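Local coordinates for putative aminooxidase (Propionibacterium acnes, PDB 2BA9), which isomerises polyunsaturated fatty acids to give conjugated linoleic acid, carrying a bound FAD in a fold of the flavin-containing amine oxidoreductase family, at residues S48-H52 with G53-E57; N135-E139 with D140-P144; K258-Y262 with S263-D267. All coordinates share one frame; numbering follows the deposited sequence.

Contact 1: residues S48-H52 with G53-E57; sequences SPNYH and GRRYE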
loop_
_atom_site.group_PDB
_atom_site.type_symbol
_atom_site.label_atom_id
_atom_site.label_comp_id
_atom_site.label_asym_id
_atom_site.label_seq_id
_atom_site.Cartn_x
_atom_site.Cartn_y
_atom_site.Cartn_z
ATOM N N SER A 48 -3.546 12.287 6.492
ATOM C CA SER A 48 -3.547 13.627 5.922
ATOM C C SER A 48 -3.644 14.725 7.001
ATOM O O SER A 48 -4.729 15.234 7.275
ATOM C CB SER A 48 -4.719 13.748 4.942
ATOM O OG SER A 48 -4.851 12.567 4.159
ATOM N N PRO A 49 -2.505 15.092 7.616
ATOM C CA PRO A 49 -2.527 16.155 8.620
ATOM C C PRO A 49 -2.616 17.571 8.058
ATOM O O PRO A 49 -2.456 17.793 6.861
ATOM C CB PRO A 49 -1.201 15.969 9.373
ATOM C CG PRO A 49 -0.547 14.739 8.795
ATOM C CD PRO A 49 -1.152 14.536 7.453
ATOM N N ASN A 50 -2.850 18.515 8.961
ATOM C CA ASN A 50 -3.104 19.895 8.605
ATOM C C ASN A 50 -1.844 20.753 8.728
ATOM O O ASN A 50 -0.991 20.521 9.597
ATOM C CB ASN A 50 -4.191 20.492 9.504
ATOM C CG ASN A 50 -5.516 19.773 9.402
ATOM O OD1 ASN A 50 -6.392 20.185 8.646
ATOM N ND2 ASN A 50 -5.691 18.721 10.192
ATOM N N TYR A 51 -1.749 21.753 7.858
ATOM C CA TYR A 51 -0.724 22.781 7.950
ATOM C C TYR A 51 -1.214 24.014 7.211
ATOM O O TYR A 51 -1.529 23.926 6.044
ATOM C CB TYR A 51 0.599 22.318 7.342
ATOM C CG TYR A 51 1.736 23.325 7.532
ATOM C CD1 TYR A 51 2.305 23.522 8.788
ATOM C CD2 TYR A 51 2.232 24.067 6.469
ATOM C CE1 TYR A 51 3.331 24.431 8.986
ATOM C CE2 TYR A 51 3.282 24.994 6.659
ATOM C CZ TYR A 51 3.815 25.171 7.924
ATOM O OH TYR A 51 4.846 26.059 8.150
ATOM N N HIS A 52 -1.247 25.150 7.907
ATOM C CA HIS A 52 -1.686 26.431 7.351
ATOM C C HIS A 52 -3.005 26.322 6.573
ATOM O O HIS A 52 -3.081 26.717 5.412
ATOM C CB HIS A 52 -0.576 27.042 6.473
ATOM C CG HIS A 52 0.553 27.660 7.250
ATOM N ND1 HIS A 52 1.544 28.412 6.651
ATOM C CD2 HIS A 52 0.837 27.655 8.576
ATOM C CE1 HIS A 52 2.405 28.819 7.568
ATOM N NE2 HIS A 52 1.994 28.382 8.747
ATOM N N GLY A 53 -4.030 25.763 7.215
ATOM C CA GLY A 53 -5.389 25.768 6.666
ATOM C C GLY A 53 -5.706 24.713 5.616
ATOM O O GLY A 53 -6.817 24.677 5.096
ATOM N N ARG A 54 -4.739 23.859 5.291
ATOM C CA ARG A 54 -4.927 22.834 4.262
ATOM C C ARG A 54 -4.223 21.563 4.713
ATOM O O ARG A 54 -3.360 21.596 5.584
ATOM C CB ARG A 54 -4.374 23.291 2.895
ATOM C CG ARG A 54 -5.043 24.555 2.341
ATOM C CD ARG A 54 -4.819 24.772 0.852
ATOM N NE ARG A 54 -3.624 25.560 0.583
ATOM C CZ ARG A 54 -3.312 26.117 -0.593
ATOM N NH1 ARG A 54 -4.121 25.997 -1.647
ATOM N NH2 ARG A 54 -2.182 26.810 -0.707
ATOM N N ARG A 55 -4.622 20.446 4.129
ATOM C CA ARG A 55 -4.079 19.164 4.515
ATOM C C ARG A 55 -3.022 18.692 3.538
ATOM O O ARG A 55 -3.171 18.805 2.319
ATOM C CB ARG A 55 -5.191 18.118 4.648
ATOM C CG ARG A 55 -6.270 18.510 5.659
ATOM C CD ARG A 55 -7.441 17.569 5.660
ATOM N NE ARG A 55 -7.154 16.310 6.345
ATOM C CZ ARG A 55 -8.067 15.392 6.662
ATOM N NH1 ARG A 55 -9.348 15.567 6.359
ATOM N NH2 ARG A 55 -7.701 14.288 7.294
ATOM N N TYR A 56 -1.955 18.128 4.083
ATOM C CA TYR A 56 -0.944 17.492 3.263
ATOM C C TYR A 56 -0.992 15.988 3.514
ATOM O O TYR A 56 -1.673 15.526 4.433
ATOM C CB TYR A 56 0.443 18.074 3.548
ATOM C CG TYR A 56 0.931 17.904 4.966
ATOM C CD1 TYR A 56 1.782 16.863 5.307
ATOM C CD2 TYR A 56 0.560 18.796 5.962
ATOM C CE1 TYR A 56 2.258 16.713 6.604
ATOM C CE2 TYR A 56 1.025 18.654 7.258
ATOM C CZ TYR A 56 1.873 17.607 7.573
ATOM O OH TYR A 56 2.333 17.464 8.861
ATOM N N GLU A 57 -0.274 15.235 2.686
ATOM C CA GLU A 57 -0.317 13.790 2.739
ATOM C C GLU A 57 1.003 13.282 3.315
ATOM O O GLU A 57 2.098 13.545 2.779
ATOM C CB GLU A 57 -0.558 13.193 1.347
ATOM C CG GLU A 57 -1.852 13.621 0.626
ATOM C CD GLU A 57 -3.115 12.899 1.108
ATOM O OE1 GLU A 57 -3.184 12.512 2.306
ATOM O OE2 GLU A 57 -4.047 12.711 0.276
#
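S48 and E57 close the buried end of this contact: S48 OG donates to E57 OE1 over a very short 2.5 Å, while the other carboxylate oxygen of E57 is taken by the backbone N of T205. Beside them R55 grips the carbonyl of S48 side-on, NE at 2.8 Å and NH2 at 3.1 Å from S48 O. That oxygen lies in the guanidinium plane, yet the two nitrogens reach it from opposite faces of the carbonyl plane. A bend at chi3 (76°) turns the R55 chain back to S48, and NH2 keeps a salt bridge to E210. P49 packs on Y56, CD over one face of the ring, 4.3 Å from the centroid, in a CH-pi contact, with CB and CG against CZ. Y56 N donates to P49 O at 2.8 Å, and the Y56 hydroxyl goes on to E364. The two strands, 50-51 and 54-55, form an antiparallel beta hairpin turned by a type I' turn from Y51 to R54, with H52 and G53 at its tip, both at positive phi. Toward that tip the grip slackens. Y51 N still donates to R54 O at 2.8 Å, but the return bond, R54 N to Y51 O, stretches to 3.3 Å. On the solvent side N50 merely lays OD1 against R55 CG at 3.4 Å, and the exposed H52 ring leans over a face of the Y51 ring.

Contact 2: residues N135-E139 with D140-P144; sequences NKVHE and DLMLP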
loop_
_atom_site.group_PDB
_atom_site.type_symbol
_atom_site.label_atom_id
_atom_site.label_comp_id
_atom_site.label_asym_id
_atom_site.label_seq_id
_atom_site.Cartn_x
_atom_site.Cartn_y
_atom_site.Cartn_z
ATOM N N ASN A 135 -6.569 -17.298 -6.072
ATOM C CA ASN A 135 -6.509 -17.863 -7.411
ATOM C C ASN A 135 -5.033 -17.938 -7.809
ATOM O O ASN A 135 -4.390 -16.909 -8.058
ATOM C CB ASN A 135 -7.311 -17.029 -8.416
ATOM C CG ASN A 135 -8.749 -16.754 -7.951
ATOM O OD1 ASN A 135 -9.109 -15.610 -7.653
ATOM N ND2 ASN A 135 -9.574 -17.798 -7.903
ATOM N N LYS A 136 -4.493 -19.154 -7.830
ATOM C CA LYS A 136 -3.054 -19.379 -8.038
ATOM C C LYS A 136 -2.591 -18.847 -9.401
ATOM O O LYS A 136 -3.127 -19.224 -10.455
ATOM C CB LYS A 136 -2.743 -20.875 -7.904
ATOM C CG LYS A 136 -1.255 -21.264 -7.832
ATOM C CD LYS A 136 -1.084 -22.793 -8.129
ATOM C CE LYS A 136 0.374 -23.238 -8.145
ATOM N NZ LYS A 136 0.579 -24.694 -8.549
ATOM N N VAL A 137 -1.585 -17.981 -9.378
ATOM C CA VAL A 137 -1.105 -17.335 -10.599
ATOM C C VAL A 137 -0.142 -18.240 -11.362
ATOM O O VAL A 137 0.446 -19.161 -10.799
ATOM C CB VAL A 137 -0.424 -15.975 -10.308
ATOM C CG1 VAL A 137 -1.383 -15.035 -9.544
ATOM C CG2 VAL A 137 0.882 -16.172 -9.523
ATOM N N HIS A 138 -0.007 -17.966 -12.655
ATOM C CA HIS A 138 0.992 -18.605 -13.513
ATOM C C HIS A 138 2.373 -18.593 -12.835
ATOM O O HIS A 138 2.756 -17.584 -12.248
ATOM C CB HIS A 138 1.080 -17.839 -14.838
ATOM C CG HIS A 138 1.836 -18.561 -15.910
ATOM N ND1 HIS A 138 3.199 -18.762 -15.859
ATOM C CD2 HIS A 138 1.421 -19.109 -17.074
ATOM C CE1 HIS A 138 3.584 -19.412 -16.941
ATOM N NE2 HIS A 138 2.526 -19.622 -17.698
ATOM N N GLU A 139 3.122 -19.691 -12.944
ATOM C CA GLU A 139 4.414 -19.818 -12.251
ATOM C C GLU A 139 5.376 -18.657 -12.537
ATOM O O GLU A 139 6.138 -18.223 -11.658
ATOM C CB GLU A 139 5.085 -21.163 -12.571
ATOM C CG GLU A 139 5.582 -21.290 -14.003
ATOM C CD GLU A 139 5.747 -22.725 -14.456
ATOM O OE1 GLU A 139 5.892 -23.625 -13.590
ATOM O OE2 GLU A 139 5.715 -22.959 -15.690
ATOM N N ASP A 140 5.345 -18.155 -13.765
ATOM C CA ASP A 140 6.224 -17.059 -14.157
ATOM C C ASP A 140 6.021 -15.825 -13.267
ATOM O O ASP A 140 6.963 -15.097 -12.993
ATOM C CB ASP A 140 6.002 -16.679 -15.620
ATOM C CG ASP A 140 6.410 -17.774 -16.590
ATOM O OD1 ASP A 140 7.006 -18.805 -16.185
ATOM O OD2 ASP A 140 6.108 -17.596 -17.782
ATOM N N LEU A 141 4.788 -15.613 -12.813
ATOM C CA LEU A 141 4.455 -14.442 -11.985
ATOM C C LEU A 141 4.973 -14.548 -10.547
ATOM O O LEU A 141 4.970 -13.565 -9.793
ATOM C CB LEU A 141 2.938 -14.224 -11.982
ATOM C CG LEU A 141 2.333 -13.826 -13.337
ATOM C CD1 LEU A 141 0.827 -13.964 -13.292
ATOM C CD2 LEU A 141 2.737 -12.417 -13.701
ATOM N N MET A 142 5.416 -15.744 -10.182
ATOM C CA MET A 142 6.003 -16.006 -8.863
ATOM C C MET A 142 7.485 -15.601 -8.774
ATOM O O MET A 142 8.066 -15.580 -7.682
ATOM C CB MET A 142 5.837 -17.486 -8.538
ATOM C CG MET A 142 4.392 -17.950 -8.563
ATOM S SD MET A 142 4.187 -19.612 -7.936
ATOM C CE MET A 142 2.440 -19.906 -8.300
ATOM N N LEU A 143 8.074 -15.279 -9.928
ATOM C CA LEU A 143 9.454 -14.829 -10.036
ATOM C C LEU A 143 9.574 -13.332 -9.738
ATOM O O LEU A 143 8.610 -12.594 -9.916
ATOM C CB LEU A 143 9.969 -15.072 -11.456
ATOM C CG LEU A 143 10.202 -16.513 -11.875
ATOM C CD1 LEU A 143 10.482 -16.639 -13.400
ATOM C CD2 LEU A 143 11.359 -17.080 -11.024
ATOM N N PRO A 144 10.777 -12.870 -9.310
ATOM C CA PRO A 144 10.968 -11.421 -9.212
ATOM C C PRO A 144 10.651 -10.749 -10.558
ATOM O O PRO A 144 10.868 -11.353 -11.627
ATOM C CB PRO A 144 12.440 -11.274 -8.824
ATOM C CG PRO A 144 12.827 -12.589 -8.224
ATOM C CD PRO A 144 11.988 -13.615 -8.914
#
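K136 meets M142 where the chain enters consecutive turns with i to i+3 bonds, helical in phi and psi through 140-142 but without a regular helix's bonds, in the loop between helices 106-122 and 145-151. The lysine crosses the methionine at about a right angle, its CE 3.9 Å from M142 CE. V137 comes next, buried, with CG2 against L141 CB at 3.8 Å and farther along against M142 CG; its carbonyl oxygen also meets the methionine methyl. K183 and L182 of helix 178-184 pack on V137 and L141 respectively. H138 then sends its carbonyl oxygen to L141 N at 2.9 Å. With its CG opposite its own backbone N (chi1 -167°), the imidazole lies beside the D140 side chain, both pointing the same way with ring and carboxylate planes 53° apart, and ND1 faces D140 N. That amide donates to H138 ND1 at 3.1 Å, nearly straight at 164° and in the ring plane. D140 OD2 is held by the hydroxyl of Y125, whose ring also meets H138 edge-to-face. E139 stands its carboxylate near that of D140, the like charges 4.4 Å apart between E139 OE2 and D140 OD1, while its backbone O accepts from M142 N at 3.0 Å.

Contact 3: residues K258-Y262 with S263-D267; sequences KFLDY and SDADD. With FAD (flavin-adenine dinucleotide), chain D.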
loop_
_atom_site.group_PDB
_atom_site.type_symbol
_atom_site.label_atom_id
_atom_site.label_comp_id
_atom_site.label_asym_id
_atom_site.label_seq_id
_atom_site.Cartn_x
_atom_site.Cartn_y
_atom_site.Cartn_z
ATOM N N LYS A 258 3.239 -9.503 13.551
ATOM C CA LYS A 258 3.171 -8.818 14.848
ATOM C C LYS A 258 2.101 -9.411 15.758
ATOM O O LYS A 258 2.247 -9.411 16.987
ATOM C CB LYS A 258 2.910 -7.328 14.646
ATOM C CG LYS A 258 3.992 -6.640 13.790
ATOM C CD LYS A 258 4.152 -5.169 14.184
ATOM C CE LYS A 258 5.399 -4.544 13.555
ATOM N NZ LYS A 258 5.056 -3.875 12.293
ATOM N N PHE A 259 1.025 -9.881 15.121
ATOM C CA PHE A 259 -0.101 -10.590 15.755
ATOM C C PHE A 259 0.378 -11.835 16.486
ATOM O O PHE A 259 -0.189 -12.216 17.508
ATOM C CB PHE A 259 -1.141 -10.944 14.679
ATOM C CG PHE A 259 -2.198 -11.920 15.123
ATOM C CD1 PHE A 259 -3.294 -11.497 15.872
ATOM C CD2 PHE A 259 -2.123 -13.264 14.754
ATOM C CE1 PHE A 259 -4.284 -12.409 16.272
ATOM C CE2 PHE A 259 -3.104 -14.166 15.149
ATOM C CZ PHE A 259 -4.185 -13.735 15.910
ATOM N N LEU A 260 1.441 -12.451 15.967
ATOM C CA LEU A 260 2.055 -13.605 16.613
ATOM C C LEU A 260 2.450 -13.303 18.048
ATOM O O LEU A 260 2.349 -14.169 18.922
ATOM C CB LEU A 260 3.312 -14.044 15.860
ATOM C CG LEU A 260 3.165 -14.612 14.451
ATOM C CD1 LEU A 260 4.552 -14.901 13.877
ATOM C CD2 LEU A 260 2.298 -15.876 14.466
ATOM N N ASP A 261 2.897 -12.072 18.282
ATOM C CA ASP A 261 3.444 -11.680 19.580
ATOM C C ASP A 261 2.395 -11.454 20.681
ATOM O O ASP A 261 2.770 -11.310 21.842
ATOM C CB ASP A 261 4.294 -10.404 19.440
ATOM C CG ASP A 261 5.516 -10.589 18.547
ATOM O OD1 ASP A 261 5.940 -11.738 18.299
ATOM O OD2 ASP A 261 6.056 -9.556 18.094
ATOM N N TYR A 262 1.111 -11.395 20.332
ATOM C CA TYR A 262 0.055 -11.196 21.341
ATOM C C TYR A 262 -1.150 -12.144 21.194
ATOM O O TYR A 262 -2.256 -11.863 21.677
ATOM C CB TYR A 262 -0.395 -9.727 21.368
ATOM C CG TYR A 262 -0.986 -9.199 20.074
ATOM C CD1 TYR A 262 -2.344 -9.332 19.798
ATOM C CD2 TYR A 262 -0.188 -8.539 19.148
ATOM C CE1 TYR A 262 -2.884 -8.837 18.623
ATOM C CE2 TYR A 262 -0.717 -8.040 17.981
ATOM C CZ TYR A 262 -2.068 -8.189 17.716
ATOM O OH TYR A 262 -2.596 -7.691 16.541
ATOM N N SER A 263 -0.916 -13.280 20.543
ATOM C CA SER A 263 -1.957 -14.257 20.304
ATOM C C SER A 263 -1.459 -15.634 20.675
ATOM O O SER A 263 -0.257 -15.841 20.839
ATOM C CB SER A 263 -2.362 -14.246 18.832
ATOM O OG SER A 263 -1.293 -14.675 18.013
ATOM N N ASP A 264 -2.404 -16.562 20.804
ATOM C CA ASP A 264 -2.122 -18.002 20.894
ATOM C C ASP A 264 -1.918 -18.557 19.482
ATOM O O ASP A 264 -2.589 -19.500 19.060
ATOM C CB ASP A 264 -3.273 -18.740 21.601
ATOM C CG ASP A 264 -4.627 -18.530 20.915
ATOM O OD1 ASP A 264 -4.717 -17.703 19.990
ATOM O OD2 ASP A 264 -5.615 -19.174 21.313
ATOM N N ALA A 265 -1.001 -17.942 18.742
ATOM C CA ALA A 265 -0.733 -18.330 17.359
ATOM C C ALA A 265 -0.403 -19.819 17.275
ATOM O O ALA A 265 0.364 -20.344 18.094
ATOM C CB ALA A 265 0.411 -17.500 16.789
ATOM N N ASP A 266 -0.979 -20.506 16.297
ATOM C CA ASP A 266 -0.668 -21.909 16.125
ATOM C C ASP A 266 0.604 -22.116 15.287
ATOM O O ASP A 266 1.234 -21.153 14.825
ATOM C CB ASP A 266 -1.881 -22.699 15.611
ATOM C CG ASP A 266 -2.253 -22.395 14.179
ATOM O OD1 ASP A 266 -1.413 -21.930 13.390
ATOM O OD2 ASP A 266 -3.416 -22.672 13.841
ATOM N N ASP A 267 0.987 -23.382 15.134
ATOM C CA ASP A 267 2.240 -23.762 14.468
ATOM C C ASP A 267 2.363 -23.144 13.078
ATOM O O ASP A 267 3.450 -22.716 12.671
ATOM C CB ASP A 267 2.343 -25.302 14.358
ATOM C CG ASP A 267 2.771 -25.962 15.652
ATOM O OD1 ASP A 267 3.422 -25.290 16.471
ATOM O OD2 ASP A 267 2.482 -27.176 15.852
HETATM P PA FAD D . -3.020 0.389 7.204
HETATM O O1A FAD D . -3.359 1.527 6.286
HETATM O O2A FAD D . -1.578 0.286 7.658
HETATM O O5B FAD D . -3.902 0.529 8.534
HETATM C C5B FAD D . -3.773 -0.481 9.507
HETATM C C4B FAD D . -4.485 -0.070 10.778
HETATM O O4B FAD D . -4.372 -1.115 11.723
HETATM C C3B FAD D . -3.888 1.203 11.383
HETATM O O3B FAD D . -4.905 2.153 11.604
HETATM C C2B FAD D . -3.230 0.719 12.653
HETATM O O2B FAD D . -3.140 1.730 13.657
HETATM C C1B FAD D . -4.062 -0.537 12.970
HETATM N N9A FAD D . -3.302 -1.449 13.844
HETATM C C8A FAD D . -2.037 -1.955 13.632
HETATM N N7A FAD D . -1.695 -2.737 14.694
HETATM C C5A FAD D . -2.729 -2.735 15.580
HETATM C C6A FAD D . -2.927 -3.341 16.837
HETATM N N6A FAD D . -2.140 -4.406 17.196
HETATM N N1A FAD D . -4.143 -3.153 17.486
HETATM C C2A FAD D . -5.128 -2.337 16.950
HETATM N N3A FAD D . -4.919 -1.741 15.713
HETATM C C4A FAD D . -3.742 -1.917 15.050
HETATM N N1 FAD D . -2.156 3.425 -1.667
HETATM C C2 FAD D . -2.755 3.636 -2.893
HETATM O O2 FAD D . -3.765 3.002 -3.199
HETATM N N3 FAD D . -2.202 4.537 -3.781
HETATM C C4 FAD D . -1.071 5.248 -3.436
HETATM O O4 FAD D . -0.611 6.063 -4.250
HETATM C C4X FAD D . -0.470 5.046 -2.189
HETATM N N5 FAD D . 0.678 5.723 -1.817
HETATM C C5X FAD D . 1.182 5.652 -0.532
HETATM C C6 FAD D . 2.252 6.454 -0.144
HETATM C C7 FAD D . 2.724 6.398 1.165
HETATM C C7M FAD D . 3.870 7.289 1.552
HETATM C C8 FAD D . 2.132 5.531 2.080
HETATM C C8M FAD D . 2.605 5.430 3.499
HETATM C C9 FAD D . 1.066 4.729 1.681
HETATM C C9A FAD D . 0.584 4.770 0.372
HETATM N N10 FAD D . -0.478 3.954 -0.059
HETATM C C10 FAD D . -1.041 4.139 -1.301
HETATM C "C1'" FAD D . -0.796 2.676 0.641
HETATM C "C2'" FAD D . -2.082 2.773 1.452
HETATM O "O2'" FAD D . -2.116 3.944 2.262
HETATM C "C3'" FAD D . -2.183 1.515 2.300
HETATM O "O3'" FAD D . -1.999 0.368 1.466
HETATM C "C4'" FAD D . -3.516 1.454 3.028
HETATM O "O4'" FAD D . -3.587 2.436 4.056
HETATM C "C5'" FAD D . -3.699 0.048 3.580
HETATM O "O5'" FAD D . -4.749 0.027 4.506
HETATM P P FAD D . -4.810 -1.134 5.635
HETATM O O1P FAD D . -5.995 -0.914 6.556
HETATM O O2P FAD D . -4.867 -2.448 4.935
HETATM O O3P FAD D . -3.471 -0.987 6.508
#
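F259 and S263 meet just after the short helical turn around 258-259: Y262 N bonds to F259 O at 3.2 Å, but S263 N, though also close to that oxygen, is badly angled for a bond, and the chain then leaves in a non-helical path, turning at D264 in an inverse gamma turn. The serine hydroxyl makes the link that its amide does not. S263 OG donates to F259 O at 2.7 Å, the familiar bond of a helix-type serine to the carbonyl four residues earlier, and this carbonyl takes two donors, the hydroxyl and Y262 N, arriving from opposite faces of its plane. With chi1 at 65°, OG is tucked between its own backbone N and carbonyl carbon, which turns it back toward F259 O. The same side chain lies over a face of the F259 ring: S263 CB is 3.7 Å from the centroid in a CH-pi contact, and OG stands nearer the rim, 3.4 Å from F259 CE2. One residue along, L260 leans its CD2 on A265 CB at 3.4 Å, tighter than usual for two carbons. Y262 turns to the cofactor. Its ring has F259 O above the centre of one face, and its OH comes to 3.4 Å from N6A of FAD, at the adenine end of the pocket. D264 shares its carboxylate between R394 and R231, while D266 is N-cap of helix 267-273, OD1 bonded to E269 N. F259 packs on L250 and L252 of strand 249-252, part of the four-stranded parallel sheet, consistent with a Rossmann-type FAD-binding domain; Y262 and D264 pair through their backbones with I229 of strand 226-230, and L260 rests on R270 and F273 of helix 267-273.

In the fold
None of the three touches another; the nearest atoms of contacts 1 and 2 are about 29 Å apart, on opposite sides of the chain's centre. They share no helix or strand: contact 1 is the hairpin, contact 2 a loop ahead of helix 145-151. Both are partly buried, contact 3 is at the surface. The inner end of contact 1 is charged and polar. Contact 2 mixes apolar packing with a backbone amide bonded to a histidine ring nitrogen. Contact 3 fastens the loop after helix 256-259 back onto F259 by one serine hydroxyl and a CH-pi contact, ahead of helix 267-273. Y262 of contact 3 reaches the FAD adenine, whereas the E57 side chain of contact 1 stays about 7 Å from the cofactor.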